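Local atomic coordinates of ulvan Lyase-PL25 (Pseudoalteromonas sp. PLSV, PDB entry 5UAM), a protein that cleaves ulvan, the sulfated cell-wall polysaccharide of green seaweeds, as a beta-propeller polysaccharide lyase of family 25. Residues D238-W243 and T256-V261; A217-Y222 and T286-D291. All blocks are in the same frame, centred on the assembly; numbering follows the deposited sequence.

Interaction 1. Residues D238-W243 and T256-V261. With ZN (zinc ion), chain D; EDO (1,2-ethanediol), chain M; EDO (1,2-ethanediol), chain H.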
ATOM      1  N   ASP A 238       0.340  -0.401  12.366  1.00 14.13           N
ATOM      2  CA  ASP A 238      -0.257  -1.232  13.409  1.00 15.23           C
ATOM      3  C   ASP A 238       0.745  -2.278  13.881  1.00 14.67           C
ATOM      4  O   ASP A 238       1.790  -2.510  13.262  1.00 14.57           O
ATOM      5  CB  ASP A 238      -1.638  -1.833  13.029  1.00 14.48           C
ATOM      6  CG  ASP A 238      -1.609  -2.837  11.865  1.00 15.87           C
ATOM      7  OD1 ASP A 238      -0.738  -2.787  10.989  1.00 16.28           O
ATOM      8  OD2 ASP A 238      -2.541  -3.686  11.814  1.00 16.71           O
ATOM      9  N   TYR A 239       0.423  -2.870  15.026  1.00 15.77           N
ATOM     10  CA  TYR A 239       1.297  -3.820  15.703  1.00 15.46           C
ATOM     11  C   TYR A 239       0.806  -5.249  15.512  1.00 15.47           C
ATOM     12  O   TYR A 239      -0.376  -5.533  15.720  1.00 17.20           O
ATOM     13  CB  TYR A 239       1.370  -3.491  17.187  1.00 16.43           C
ATOM     14  CG  TYR A 239       2.168  -4.491  17.993  1.00 16.74           C
ATOM     15  CD1 TYR A 239       3.544  -4.445  18.015  1.00 18.89           C
ATOM     16  CD2 TYR A 239       1.533  -5.449  18.772  1.00 18.80           C
ATOM     17  CE1 TYR A 239       4.271  -5.345  18.760  1.00 20.20           C
ATOM     18  CE2 TYR A 239       2.257  -6.360  19.529  1.00 20.42           C
ATOM     19  CZ  TYR A 239       3.631  -6.295  19.522  1.00 19.07           C
ATOM     20  OH  TYR A 239       4.341  -7.193  20.274  1.00 20.98           O
ATOM     21  N   HIS A 240       1.718  -6.138  15.136  1.00 17.05           N
ATOM     22  CA  HIS A 240       1.446  -7.565  14.992  1.00 16.50           C
ATOM     23  C   HIS A 240       2.039  -8.304  16.195  1.00 19.34           C
ATOM     24  O   HIS A 240       3.251  -8.232  16.445  1.00 18.82           O
ATOM     25  CB  HIS A 240       2.037  -8.061  13.667  1.00 15.91           C
ATOM     26  CG  HIS A 240       2.051  -9.549  13.507  1.00 17.86           C
ATOM     27  ND1 HIS A 240       0.953 -10.343  13.759  1.00 18.44           N
ATOM     28  CD2 HIS A 240       3.033 -10.384  13.099  1.00 17.90           C
ATOM     29  CE1 HIS A 240       1.265 -11.607  13.523  1.00 19.95           C
ATOM     30  NE2 HIS A 240       2.520 -11.659  13.108  1.00 18.10           N
ATOM     31  N   VAL A 241       1.174  -8.980  16.952  1.00 20.07           N
ATOM     32  CA  VAL A 241       1.591  -9.917  17.995  1.00 21.02           C
ATOM     33  C   VAL A 241       2.015 -11.182  17.261  1.00 22.19           C
ATOM     34  O   VAL A 241       1.166 -11.969  16.840  1.00 22.87           O
ATOM     35  CB  VAL A 241       0.461 -10.228  18.982  1.00 23.46           C
ATOM     36  CG1 VAL A 241       1.022 -11.015  20.177  1.00 26.38           C
ATOM     37  CG2 VAL A 241      -0.300  -8.974  19.415  1.00 28.65           C
ATOM     38  N   CYS A 242       3.315 -11.391  17.105  1.00 21.60           N
ATOM     39  CA  CYS A 242       3.809 -12.493  16.289  1.00 22.46           C
ATOM     40  C   CYS A 242       4.127 -13.660  17.220  1.00 24.73           C
ATOM     41  O   CYS A 242       5.233 -13.797  17.754  1.00 22.91           O
ATOM     42  CB  CYS A 242       4.998 -12.047  15.448  1.00 21.22           C
ATOM     43  SG  CYS A 242       5.498 -13.297  14.252  1.00 22.04           S
ATOM     44  N   TRP A 243       3.136 -14.526  17.405  1.00 22.78           N
ATOM     45  CA  TRP A 243       3.205 -15.581  18.408  1.00 25.82           C
ATOM     46  C   TRP A 243       4.124 -16.713  17.969  1.00 27.40           C
ATOM     47  O   TRP A 243       4.151 -17.088  16.792  1.00 27.73           O
ATOM     48  CB  TRP A 243       1.811 -16.173  18.626  1.00 26.61           C
ATOM     49  CG  TRP A 243       0.858 -15.295  19.381  1.00 27.49           C
ATOM     50  CD1 TRP A 243      -0.153 -14.525  18.860  1.00 28.51           C
ATOM     51  CD2 TRP A 243       0.818 -15.104  20.797  1.00 27.38           C
ATOM     52  NE1 TRP A 243      -0.821 -13.878  19.876  1.00 26.78           N
ATOM     53  CE2 TRP A 243      -0.242 -14.213  21.071  1.00 27.81           C
ATOM     54  CE3 TRP A 243       1.574 -15.598  21.862  1.00 29.33           C
ATOM     55  CZ2 TRP A 243      -0.567 -13.819  22.372  1.00 29.92           C
ATOM     56  CZ3 TRP A 243       1.245 -15.202  23.154  1.00 33.09           C
ATOM     57  CH2 TRP A 243       0.199 -14.309  23.390  1.00 29.80           C
ATOM     58  N   THR A 256      -2.685 -14.004  12.396  1.00 21.91           N
ATOM     59  CA  THR A 256      -2.458 -12.663  11.871  1.00 20.59           C
ATOM     60  C   THR A 256      -2.827 -11.569  12.868  1.00 20.15           C
ATOM     61  O   THR A 256      -3.038 -10.423  12.462  1.00 19.65           O
ATOM     62  CB  THR A 256      -3.246 -12.431  10.576  1.00 20.73           C
ATOM     63  OG1 THR A 256      -4.646 -12.526  10.847  1.00 24.29           O
ATOM     64  CG2 THR A 256      -2.871 -13.450   9.522  1.00 24.24           C
ATOM     65  N   GLU A 257      -2.891 -11.893  14.161  1.00 21.31           N
ATOM     66  CA  GLU A 257      -3.322 -10.939  15.177  1.00 19.61           C
ATOM     67  C   GLU A 257      -2.549  -9.633  15.093  1.00 19.58           C
ATOM     68  O   GLU A 257      -1.321  -9.611  15.223  1.00 19.19           O
ATOM     69  CB  GLU A 257      -3.137 -11.558  16.564  1.00 19.53           C
ATOM     70  CG  GLU A 257      -3.700 -10.678  17.667  1.00 20.14           C
ATOM     71  CD  GLU A 257      -3.633 -11.294  19.055  1.00 26.19           C
ATOM     72  OE1 GLU A 257      -3.384 -12.519  19.181  1.00 27.77           O
ATOM     73  OE2 GLU A 257      -3.873 -10.547  20.033  1.00 25.61           O
ATOM     74  N   ARG A 258      -3.279  -8.536  14.902  1.00 17.43           N
ATOM     75  CA  ARG A 258      -2.720  -7.195  14.894  1.00 15.66           C
ATOM     76  C   ARG A 258      -3.677  -6.306  15.665  1.00 15.69           C
ATOM     77  O   ARG A 258      -4.879  -6.563  15.694  1.00 16.47           O
ATOM     78  CB  ARG A 258      -2.574  -6.651  13.462  1.00 16.04           C
ATOM     79  CG  ARG A 258      -1.616  -7.464  12.598  1.00 15.74           C
ATOM     80  CD  ARG A 258      -1.953  -7.420  11.104  1.00 16.56           C
ATOM     81  NE  ARG A 258      -1.825  -6.084  10.527  1.00 15.11           N
ATOM     82  CZ  ARG A 258      -1.616  -5.829   9.235  1.00 14.78           C
ATOM     83  NH1 ARG A 258      -1.509  -6.809   8.358  1.00 16.18           N
ATOM     84  NH2 ARG A 258      -1.484  -4.565   8.848  1.00 14.72           N
ATOM     85  N   HIS A 259      -3.147  -5.262  16.302  1.00 15.78           N
ATOM     86  CA  HIS A 259      -3.986  -4.314  17.015  1.00 15.68           C
ATOM     87  C   HIS A 259      -3.436  -2.908  16.868  1.00 17.14           C
ATOM     88  O   HIS A 259      -2.242  -2.703  16.638  1.00 16.43           O
ATOM     89  CB  HIS A 259      -4.028  -4.579  18.512  1.00 17.57           C
ATOM     90  CG  HIS A 259      -4.456  -5.958  18.868  1.00 19.03           C
ATOM     91  ND1 HIS A 259      -5.758  -6.391  18.749  1.00 20.95           N
ATOM     92  CD2 HIS A 259      -3.748  -7.005  19.352  1.00 22.06           C
ATOM     93  CE1 HIS A 259      -5.829  -7.658  19.121  1.00 25.02           C
ATOM     94  NE2 HIS A 259      -4.623  -8.050  19.495  1.00 22.03           N
ATOM     95  N   ASP A 260      -4.341  -1.953  17.077  1.00 16.02           N
ATOM     96  CA  ASP A 260      -4.040  -0.543  17.334  1.00 15.72           C
ATOM     97  C   ASP A 260      -3.510   0.168  16.100  1.00 15.43           C
ATOM     98  O   ASP A 260      -3.289  -0.448  15.050  1.00 18.56           O
ATOM     99  CB  ASP A 260      -3.084  -0.391  18.529  1.00 15.46           C
ATOM    100  CG  ASP A 260      -3.609  -1.074  19.785  1.00 17.50           C
ATOM    101  OD1 ASP A 260      -4.845  -1.238  19.949  1.00 18.12           O
ATOM    102  OD2 ASP A 260      -2.773  -1.452  20.646  1.00 22.50           O
ATOM    103  N   VAL A 261      -3.373   1.486  16.187  1.00 14.39           N
ATOM    104  CA  VAL A 261      -2.744   2.244  15.117  1.00 15.24           C
ATOM    105  C   VAL A 261      -1.943   3.374  15.736  1.00 14.08           C
ATOM    106  O   VAL A 261      -2.355   3.969  16.736  1.00 15.46           O
ATOM    107  CB  VAL A 261      -3.753   2.698  14.024  1.00 15.22           C
ATOM    108  CG1 VAL A 261      -4.671   3.798  14.515  1.00 17.30           C
ATOM    109  CG2 VAL A 261      -3.023   3.128  12.757  1.00 15.04           C
TER
HETATM  110 ZN    ZN D 502       3.777 -13.227  12.748  1.00 20.80          ZN
HETATM  111  C1  EDO M 511       0.068  -5.590   4.681  1.00 37.37           C
HETATM  112  O1  EDO M 511      -0.413  -6.509   5.662  1.00 19.22           O
HETATM  113  C2  EDO M 511      -0.689  -4.299   4.873  1.00 37.44           C
HETATM  114  O2  EDO M 511      -0.453  -3.730   6.148  1.00 17.27           O
HETATM  115  C1  EDO H 506      -5.630  -9.763   7.602  1.00 42.84           C
HETATM  116  O1  EDO H 506      -6.839  -9.015   7.345  1.00 26.48           O
HETATM  117  C2  EDO H 506      -5.127  -9.560   9.037  1.00 35.03           C
HETATM  118  O2  EDO H 506      -5.935 -10.291   9.984  1.00 37.47           O
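R258 and D238 meet side-on on neighbouring antiparallel strands: NE of R258 reaches OD2 of D238 at 2.8 Å and NH2 reaches OD1 at 2.9 Å. In D238, chi1 65° sets CG between the backbone N and the carbonyl carbon, and the carboxylate it carries faces R258 with both oxygens, although its plane stands 48° from the guanidinium. T304 OG1 also bonds OD2, and a 1,2-ethanediol holds both NH1 and NH2, so D238 takes the NE-NH2 edge and the diol the NH1-NH2 edge. A short arginine-carboxylate pair suits this buried spot because each charge probably balances the other.

H240 sits beside R258 on the same face of the sheet, its CB packing on the arginine CG. Its imidazole works at both nitrogens: ND1 gives a hydrogen bond to E257 O (2.8 Å), which it meets from above the carbonyl plane, while NE2 binds zinc at 2.0 Å. The ND1 bond, a second-shell contact, probably helps hold the ring's rotation for zinc, whose site is completed by C242 SG, H184 and H254.

E257 extends its chain beside V241. Its OE1 takes the indole NE1 of W243 at 3.0 Å from above the carboxylate plane, and its OE2 takes H259 NE2 at 2.7 Å through the anti lone pair, so one carboxylate bridges two rings.

Backbone bonds between Y239 and H259 hold the strands together. In this antiparallel part of the propeller, strand 232-243 lies between strands 217-227 and 258-267, while strand 303-311 packs against R258 and D238.

Interaction 2. Residues A217-Y222 and T286-D291; sequences AVDSWY and TREVAD. With PO4 (phosphate ion), chain E; EDO (1,2-ethanediol), chain L.
D219 and R287 form the main polar link between strand 217-222 and the first turn of helix 287-291. NH1 of R287 lies 3.1 Å from OD1 of D219, on the syn lone pair of that oxygen. The two side chains cross at about a right angle; the carboxylate and guanidinium planes are 61° apart, and NH1 alone serves both oxygens, the OD2 bond being weak. The bend at chi3 (90°) turns NE out of the extended line of the arginine chain; CD, before the bend, lies 3.6 Å from D219 OD1.

A water adds an indirect bridge, donating to D219 OD2 at 2.8 Å and accepting from the backbone N of R287. An amide in the first turn of a helix has no carbonyl of the preceding turn to bond, and here the water takes it. Just before it, T286 is the N-cap: its OG1 accepts from V289 N, the work that suits threonine to this position.

Outward from the charges, W221 offers the edge of its indole to the helix start. CZ2 stands 3.6 Å from R287 N, near the ring plane, and CH2 touches A290 CB at 4.0 Å; the small alanine lets the wide ring approach the helix backbone. The indole NE1 is bonded to K208 O, and Y239 meets the ring edge-to-face.

D219 also has Y239 and K210 as partners. K210 bridges both acids, D219 and E288, while R287 bonds D219 and only faces E288 at long range, by charge alone. This arrangement probably keeps both carboxylates ionised, so charge and packing both join the helix to the sheet.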
ATOM      1  N   ALA A 217       6.166 -14.301  22.182  1.00 29.41           N
ATOM      2  CA  ALA A 217       5.872 -13.665  20.909  1.00 25.09           C
ATOM      3  C   ALA A 217       6.972 -12.661  20.609  1.00 25.18           C
ATOM      4  O   ALA A 217       7.797 -12.329  21.468  1.00 26.28           O
ATOM      5  CB  ALA A 217       4.508 -12.972  20.943  1.00 25.48           C
ATOM      6  N   VAL A 218       6.966 -12.174  19.373  1.00 22.84           N
ATOM      7  CA  VAL A 218       7.943 -11.213  18.876  1.00 24.27           C
ATOM      8  C   VAL A 218       7.188  -9.968  18.437  1.00 22.15           C
ATOM      9  O   VAL A 218       6.109 -10.063  17.838  1.00 22.04           O
ATOM     10  CB  VAL A 218       8.745 -11.822  17.704  1.00 22.65           C
ATOM     11  CG1 VAL A 218       9.634 -10.782  17.025  1.00 22.12           C
ATOM     12  CG2 VAL A 218       9.576 -12.993  18.198  1.00 29.47           C
ATOM     13  N   ASP A 219       7.738  -8.796  18.759  1.00 20.51           N
ATOM     14  CA  ASP A 219       7.189  -7.551  18.243  1.00 20.14           C
ATOM     15  C   ASP A 219       7.359  -7.517  16.727  1.00 18.13           C
ATOM     16  O   ASP A 219       8.458  -7.727  16.207  1.00 19.22           O
ATOM     17  CB  ASP A 219       7.919  -6.334  18.819  1.00 19.11           C
ATOM     18  CG  ASP A 219       7.713  -6.130  20.311  1.00 19.92           C
ATOM     19  OD1 ASP A 219       6.710  -6.589  20.912  1.00 21.36           O
ATOM     20  OD2 ASP A 219       8.588  -5.447  20.886  1.00 22.03           O
ATOM     21  N   SER A 220       6.273  -7.219  16.023  1.00 15.93           N
ATOM     22  CA  SER A 220       6.234  -7.165  14.570  1.00 14.60           C
ATOM     23  C   SER A 220       5.296  -6.033  14.183  1.00 15.28           C
ATOM     24  O   SER A 220       4.464  -5.602  14.986  1.00 15.94           O
ATOM     25  CB  SER A 220       5.755  -8.521  14.042  1.00 16.86           C
ATOM     26  OG  SER A 220       5.777  -8.624  12.639  1.00 17.39           O
ATOM     27  N   TRP A 221       5.433  -5.547  12.945  1.00 15.16           N
ATOM     28  CA  TRP A 221       4.764  -4.308  12.558  1.00 14.24           C
ATOM     29  C   TRP A 221       4.286  -4.348  11.113  1.00 13.26           C
ATOM     30  O   TRP A 221       4.803  -5.096  10.288  1.00 14.30           O
ATOM     31  CB  TRP A 221       5.729  -3.127  12.660  1.00 15.69           C
ATOM     32  CG  TRP A 221       6.325  -2.942  14.015  1.00 13.85           C
ATOM     33  CD1 TRP A 221       7.566  -3.372  14.459  1.00 15.89           C
ATOM     34  CD2 TRP A 221       5.729  -2.248  15.116  1.00 13.74           C
ATOM     35  NE1 TRP A 221       7.754  -2.982  15.758  1.00 16.15           N
ATOM     36  CE2 TRP A 221       6.643  -2.294  16.188  1.00 14.17           C
ATOM     37  CE3 TRP A 221       4.509  -1.585  15.296  1.00 15.55           C
ATOM     38  CZ2 TRP A 221       6.374  -1.701  17.419  1.00 16.07           C
ATOM     39  CZ3 TRP A 221       4.238  -1.004  16.521  1.00 15.95           C
ATOM     40  CH2 TRP A 221       5.164  -1.064  17.569  1.00 16.64           C
ATOM     41  N   TYR A 222       3.343  -3.448  10.815  1.00 13.47           N
ATOM     42  CA  TYR A 222       2.972  -3.139   9.435  1.00 12.40           C
ATOM     43  C   TYR A 222       2.822  -1.630   9.315  1.00 12.96           C
ATOM     44  O   TYR A 222       2.096  -1.012  10.099  1.00 14.59           O
ATOM     45  CB  TYR A 222       1.646  -3.812   9.047  1.00 13.99           C
ATOM     46  CG  TYR A 222       1.758  -5.314   8.951  1.00 13.45           C
ATOM     47  CD1 TYR A 222       1.545  -6.108  10.078  1.00 14.43           C
ATOM     48  CD2 TYR A 222       2.079  -5.949   7.761  1.00 12.85           C
ATOM     49  CE1 TYR A 222       1.667  -7.485  10.019  1.00 12.73           C
ATOM     50  CE2 TYR A 222       2.205  -7.309   7.686  1.00 12.93           C
ATOM     51  CZ  TYR A 222       1.963  -8.095   8.821  1.00 12.42           C
ATOM     52  OH  TYR A 222       2.089  -9.463   8.761  1.00 15.52           O
ATOM     53  N   THR A 286      10.645   1.203  19.343  1.00 18.76           N
ATOM     54  CA  THR A 286      10.195  -0.045  19.939  1.00 19.10           C
ATOM     55  C   THR A 286       8.719   0.043  20.306  1.00 18.60           C
ATOM     56  O   THR A 286       8.143   1.124  20.423  1.00 18.74           O
ATOM     57  CB  THR A 286      10.966  -0.309  21.220  1.00 21.20           C
ATOM     58  OG1 THR A 286      10.705   0.774  22.118  1.00 21.86           O
ATOM     59  CG2 THR A 286      12.462  -0.416  20.953  1.00 21.14           C
ATOM     60  N   ARG A 287       8.130  -1.121  20.561  1.00 18.76           N
ATOM     61  CA  ARG A 287       6.744  -1.160  21.015  1.00 19.39           C
ATOM     62  C   ARG A 287       6.554  -0.316  22.271  1.00 19.43           C
ATOM     63  O   ARG A 287       5.561   0.407  22.398  1.00 19.19           O
ATOM     64  CB  ARG A 287       6.318  -2.606  21.267  1.00 20.46           C
ATOM     65  CG  ARG A 287       4.821  -2.749  21.618  1.00 23.86           C
ATOM     66  CD  ARG A 287       4.517  -4.109  22.199  1.00 25.84           C
ATOM     67  NE  ARG A 287       4.653  -4.119  23.650  1.00 37.72           N
ATOM     68  CZ  ARG A 287       5.663  -4.655  24.335  1.00 38.81           C
ATOM     69  NH1 ARG A 287       6.694  -5.258  23.734  1.00 38.18           N
ATOM     70  NH2 ARG A 287       5.641  -4.586  25.657  1.00 37.03           N
ATOM     71  N   GLU A 288       7.506  -0.369  23.201  1.00 20.27           N
ATOM     72  CA  GLU A 288       7.348   0.360  24.455  1.00 21.73           C
ATOM     73  C   GLU A 288       7.341   1.862  24.214  1.00 24.88           C
ATOM     74  O   GLU A 288       6.541   2.592  24.809  1.00 23.80           O
ATOM     75  CB  GLU A 288       8.467  -0.043  25.418  1.00 22.46           C
ATOM     76  CG  GLU A 288       8.343  -1.483  25.920  1.00 24.19           C
ATOM     77  CD  GLU A 288       9.074  -2.523  25.071  1.00 26.62           C
ATOM     78  OE1 GLU A 288       9.402  -2.259  23.901  1.00 23.31           O
ATOM     79  OE2 GLU A 288       9.360  -3.614  25.619  1.00 32.07           O
ATOM     80  N   VAL A 289       8.228   2.346  23.351  1.00 20.28           N
ATOM     81  CA  VAL A 289       8.223   3.764  23.030  1.00 19.93           C
ATOM     82  C   VAL A 289       6.980   4.130  22.245  1.00 20.97           C
ATOM     83  O   VAL A 289       6.400   5.203  22.451  1.00 21.35           O
ATOM     84  CB  VAL A 289       9.505   4.136  22.273  1.00 21.21           C
ATOM     85  CG1 VAL A 289       9.378   5.546  21.643  1.00 23.03           C
ATOM     86  CG2 VAL A 289      10.694   4.032  23.224  1.00 22.32           C
ATOM     87  N   ALA A 290       6.573   3.276  21.298  1.00 17.96           N
ATOM     88  CA  ALA A 290       5.387   3.574  20.505  1.00 16.95           C
ATOM     89  C   ALA A 290       4.148   3.693  21.389  1.00 17.50           C
ATOM     90  O   ALA A 290       3.340   4.617  21.230  1.00 17.36           O
ATOM     91  CB  ALA A 290       5.186   2.500  19.433  1.00 17.57           C
ATOM     92  N   ASP A 291       3.959   2.746  22.305  1.00 17.83           N
ATOM     93  CA  ASP A 291       2.807   2.826  23.201  1.00 18.58           C
ATOM     94  C   ASP A 291       2.820   4.096  24.036  1.00 21.06           C
ATOM     95  O   ASP A 291       1.756   4.617  24.384  1.00 22.07           O
ATOM     96  CB  ASP A 291       2.749   1.602  24.123  1.00 20.20           C
ATOM     97  CG  ASP A 291       2.223   0.359  23.421  1.00 25.35           C
ATOM     98  OD1 ASP A 291       1.771   0.452  22.258  1.00 27.11           O
ATOM     99  OD2 ASP A 291       2.272  -0.732  24.020  1.00 27.75           O
TER
HETATM  100  P   PO4 E 503       2.805 -11.331   5.563  1.00 17.21           P
HETATM  101  O1  PO4 E 503       2.456 -12.553   6.389  1.00 23.07           O
HETATM  102  O2  PO4 E 503       2.991 -10.156   6.433  1.00 16.54           O
HETATM  103  O3  PO4 E 503       1.623 -11.121   4.647  1.00 22.87           O
HETATM  104  O4  PO4 E 503       4.098 -11.631   4.810  1.00 20.10           O
HETATM  105  C1  EDO L 510       0.262   8.068  22.938  1.00 47.20           C
HETATM  106  O1  EDO L 510      -1.023   8.524  22.452  1.00 37.53           O
HETATM  107  C2  EDO L 510       0.154   7.596  24.379  1.00 43.51           C
HETATM  108  O2  EDO L 510      -0.609   6.386  24.420  1.00 45.13           O
HETATM  109  O   HOH W   1       9.640  -3.315  19.438  1.00 17.82           O

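Overall arrangement
Interactions 1 and 2 share one antiparallel sheet, since strands 217-227 and 232-243 are neighbours, and their centres lie about 9 Å apart. Both are partly buried. Interaction 1 is strand pairing within the sheet, with the larger buried surface, a metal site and no exposed residue among those that touch; interaction 2 is a smaller strand-to-helix contact where E288 is exposed and a water takes part. A hydrogen bond between Y239 OH and D219 OD1 joins them. On the opposite face, R258 packs against Y222, a substrate-binding residue whose OH holds a phosphate ion. Strand 217-222 thus looks toward the zinc and substrate side with S220 and Y222, and toward the helix with D219 and W221.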